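Local coordinates for protein type I modular polyketide synthase (Streptomyces albus subsp. albus, PDB 6IYT) that probably loads an extender unit, apparently ethylmalonyl, from its coenzyme A thioester during salinomycin assembly, acting as an acyltransferase domain, at residues V122-G127 against F391-A396. Sequence-based numbering, arbitrary orientation.
Sequences VFVFPG and FVESSA
With chi1 at 53°, Val122 lays CG1 over one face of the Phe391 ring, a CH-pi contact 3.8 Å from CG1 to the ring centroid; chi1 of -70° puts that ring beside its own backbone N and chi2 of 72° turns its face to the methyl, while Val124 CG2 meets its edge. On the other side of the sheet Val392 runs alongside Phe123, its CB making a CH-pi contact near the ring's rim, 3.8 Å from Phe123 CE1. N-H...O hydrogen bonds join the parallel backbones: Val392 N to Val122 O (2.9 Å), Val124 N to Val392 O (2.8 Å) and Ser394 N to Val124 O (3.0 Å). Just past strand 391-393, Ser394 CB packs 3.6 Å from Phe125 CE2, and Ser394 OG is hydrogen-bonded to Met192 O. Pro126 CG sits against Glu393 OE2. Hydrogen bonds from Ser395 OG (2.6 Å to Glu393 OE2) and the backbone N atoms of Val399 and Leu400 pin the buried Glu393 carboxylate. Strands 120-125 and 388-393 are the inner two of four parallel strands, helix 181-200 covering the Val392 side and 376-385 the Phe391 side, as in the alpha/beta-hydrolase-like core of FabD-like acyltransferases; Phe125 reaches the probable nucleophile elbow around Ser213.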
ATOM      1  N   VAL A 122      -5.637   1.965   9.937  1.00  5.59           N
ATOM      2  CA  VAL A 122      -4.448   2.722   9.644  1.00  4.90           C
ATOM      3  C   VAL A 122      -3.983   2.467   8.227  1.00  4.33           C
ATOM      4  O   VAL A 122      -4.039   1.342   7.755  1.00  4.17           O
ATOM      5  CB  VAL A 122      -3.321   2.384  10.647  1.00  5.30           C
ATOM      6  CG1 VAL A 122      -3.067   0.886  10.714  1.00  5.43           C
ATOM      7  CG2 VAL A 122      -2.074   3.128  10.313  1.00  5.50           C
ATOM      8  N   PHE A 123      -3.628   3.544   7.512  1.00  4.00           N
ATOM      9  CA  PHE A 123      -3.028   3.393   6.194  1.00  4.16           C
ATOM     10  C   PHE A 123      -1.523   3.327   6.292  1.00  4.01           C
ATOM     11  O   PHE A 123      -0.880   4.150   7.006  1.00  3.59           O
ATOM     12  CB  PHE A 123      -3.430   4.509   5.252  1.00  4.27           C
ATOM     13  CG  PHE A 123      -4.764   4.284   4.572  1.00  5.27           C
ATOM     14  CD1 PHE A 123      -5.830   3.729   5.264  1.00  5.79           C
ATOM     15  CD2 PHE A 123      -4.936   4.601   3.258  1.00  5.84           C
ATOM     16  CE1 PHE A 123      -7.037   3.478   4.619  1.00  5.43           C
ATOM     17  CE2 PHE A 123      -6.158   4.373   2.613  1.00  6.77           C
ATOM     18  CZ  PHE A 123      -7.201   3.822   3.315  1.00  6.07           C
ATOM     19  N   VAL A 124      -0.972   2.387   5.538  1.00  4.00           N
ATOM     20  CA  VAL A 124       0.437   2.016   5.586  1.00  4.72           C
ATOM     21  C   VAL A 124       1.067   2.383   4.227  1.00  4.44           C
ATOM     22  O   VAL A 124       0.607   1.963   3.187  1.00  3.92           O
ATOM     23  CB  VAL A 124       0.610   0.511   5.812  1.00  5.56           C
ATOM     24  CG1 VAL A 124       2.085   0.121   5.821  1.00  5.32           C
ATOM     25  CG2 VAL A 124      -0.088   0.083   7.092  1.00  6.30           C
ATOM     26  N   PHE A 125       2.183   3.093   4.281  1.00  4.38           N
ATOM     27  CA  PHE A 125       2.859   3.596   3.095  1.00  4.43           C
ATOM     28  C   PHE A 125       4.297   3.122   3.100  1.00  5.21           C
ATOM     29  O   PHE A 125       5.127   3.613   3.892  1.00  4.84           O
ATOM     30  CB  PHE A 125       2.827   5.126   3.111  1.00  4.47           C
ATOM     31  CG  PHE A 125       1.449   5.699   3.039  1.00  4.51           C
ATOM     32  CD1 PHE A 125       0.697   5.896   4.207  1.00  4.80           C
ATOM     33  CD2 PHE A 125       0.832   5.921   1.802  1.00  4.68           C
ATOM     34  CE1 PHE A 125      -0.598   6.402   4.129  1.00  5.06           C
ATOM     35  CE2 PHE A 125      -0.459   6.399   1.730  1.00  4.87           C
ATOM     36  CZ  PHE A 125      -1.190   6.588   2.884  1.00  5.03           C
ATOM     37  N   PRO A 126       4.585   2.065   2.340  1.00  5.83           N
ATOM     38  CA  PRO A 126       5.947   1.498   2.357  1.00  6.50           C
ATOM     39  C   PRO A 126       6.978   2.342   1.615  1.00  7.38           C
ATOM     40  O   PRO A 126       6.640   3.345   0.978  1.00  7.55           O
ATOM     41  CB  PRO A 126       5.784   0.141   1.667  1.00  6.67           C
ATOM     42  CG  PRO A 126       4.526   0.230   0.880  1.00  8.70           C
ATOM     43  CD  PRO A 126       3.675   1.342   1.442  1.00  6.40           C
ATOM     44  N   GLY A 127       8.212   1.920   1.670  1.00  9.90           N
ATOM     45  CA  GLY A 127       9.274   2.546   0.860  1.00 11.33           C
ATOM     46  C   GLY A 127       9.498   1.778  -0.424  1.00 13.30           C
ATOM     47  O   GLY A 127       8.547   1.302  -1.061  1.00 13.64           O
ATOM     48  N   PHE A 391      -5.303  -2.673   8.569  1.00  5.89           N
ATOM     49  CA  PHE A 391      -4.092  -2.058   8.060  1.00  6.08           C
ATOM     50  C   PHE A 391      -4.187  -2.111   6.572  1.00  5.52           C
ATOM     51  O   PHE A 391      -4.211  -3.209   6.003  1.00  7.31           O
ATOM     52  CB  PHE A 391      -2.850  -2.854   8.490  1.00  5.93           C
ATOM     53  CG  PHE A 391      -2.535  -2.760   9.977  1.00  6.42           C
ATOM     54  CD1 PHE A 391      -3.323  -3.407  10.907  1.00  7.32           C
ATOM     55  CD2 PHE A 391      -1.398  -2.124  10.419  1.00  5.72           C
ATOM     56  CE1 PHE A 391      -2.983  -3.396  12.256  1.00  7.11           C
ATOM     57  CE2 PHE A 391      -1.148  -1.984  11.778  1.00  6.91           C
ATOM     58  CZ  PHE A 391      -1.948  -2.627  12.698  1.00  6.79           C
ATOM     59  N   VAL A 392      -4.253  -0.961   5.926  1.00  5.71           N
ATOM     60  CA  VAL A 392      -4.403  -0.934   4.474  1.00  5.17           C
ATOM     61  C   VAL A 392      -3.113  -0.421   3.872  1.00  5.06           C
ATOM     62  O   VAL A 392      -2.702   0.701   4.152  1.00  5.44           O
ATOM     63  CB  VAL A 392      -5.569  -0.014   4.055  1.00  5.13           C
ATOM     64  CG1 VAL A 392      -5.606   0.179   2.532  1.00  6.07           C
ATOM     65  CG2 VAL A 392      -6.875  -0.533   4.595  1.00  5.22           C
ATOM     66  N   GLU A 393      -2.408  -1.268   3.129  1.00  5.09           N
ATOM     67  CA  GLU A 393      -1.172  -0.846   2.504  1.00  5.29           C
ATOM     68  C   GLU A 393      -1.476  -0.225   1.151  1.00  4.96           C
ATOM     69  O   GLU A 393      -1.930  -0.889   0.234  1.00  4.91           O
ATOM     70  CB  GLU A 393      -0.153  -1.998   2.417  1.00  6.26           C
ATOM     71  CG  GLU A 393       1.214  -1.542   1.896  1.00  7.65           C
ATOM     72  CD  GLU A 393       2.154  -2.682   1.629  1.00 10.37           C
ATOM     73  OE1 GLU A 393       2.342  -3.518   2.541  1.00 12.16           O
ATOM     74  OE2 GLU A 393       2.786  -2.701   0.528  1.00 12.61           O
ATOM     75  N   SER A 394      -1.274   1.083   1.077  1.00  4.49           N
ATOM     76  CA  SER A 394      -1.638   1.897  -0.070  1.00  4.66           C
ATOM     77  C   SER A 394      -0.520   1.882  -1.130  1.00  5.01           C
ATOM     78  O   SER A 394       0.131   2.907  -1.374  1.00  5.28           O
ATOM     79  CB  SER A 394      -1.907   3.328   0.399  1.00  5.03           C
ATOM     80  OG  SER A 394      -2.490   4.124  -0.628  1.00  5.08           O
ATOM     81  N   SER A 395      -0.282   0.704  -1.716  1.00  4.83           N
ATOM     82  CA  SER A 395       0.910   0.473  -2.538  1.00  5.20           C
ATOM     83  C   SER A 395       0.606  -0.369  -3.792  1.00  5.51           C
ATOM     84  O   SER A 395      -0.426  -0.979  -3.893  1.00  4.66           O
ATOM     85  CB  SER A 395       1.959  -0.251  -1.713  1.00  5.16           C
ATOM     86  OG  SER A 395       1.560  -1.563  -1.462  1.00  6.15           O
ATOM     87  N   ALA A 396       1.544  -0.349  -4.739  1.00  5.32           N
ATOM     88  CA  ALA A 396       1.436  -1.081  -5.988  1.00  6.77           C
ATOM     89  C   ALA A 396       1.673  -2.596  -5.804  1.00  6.38           C
ATOM     90  O   ALA A 396       1.312  -3.365  -6.649  1.00  4.95           O
ATOM     91  CB  ALA A 396       2.437  -0.514  -6.990  1.00  7.59           C
TER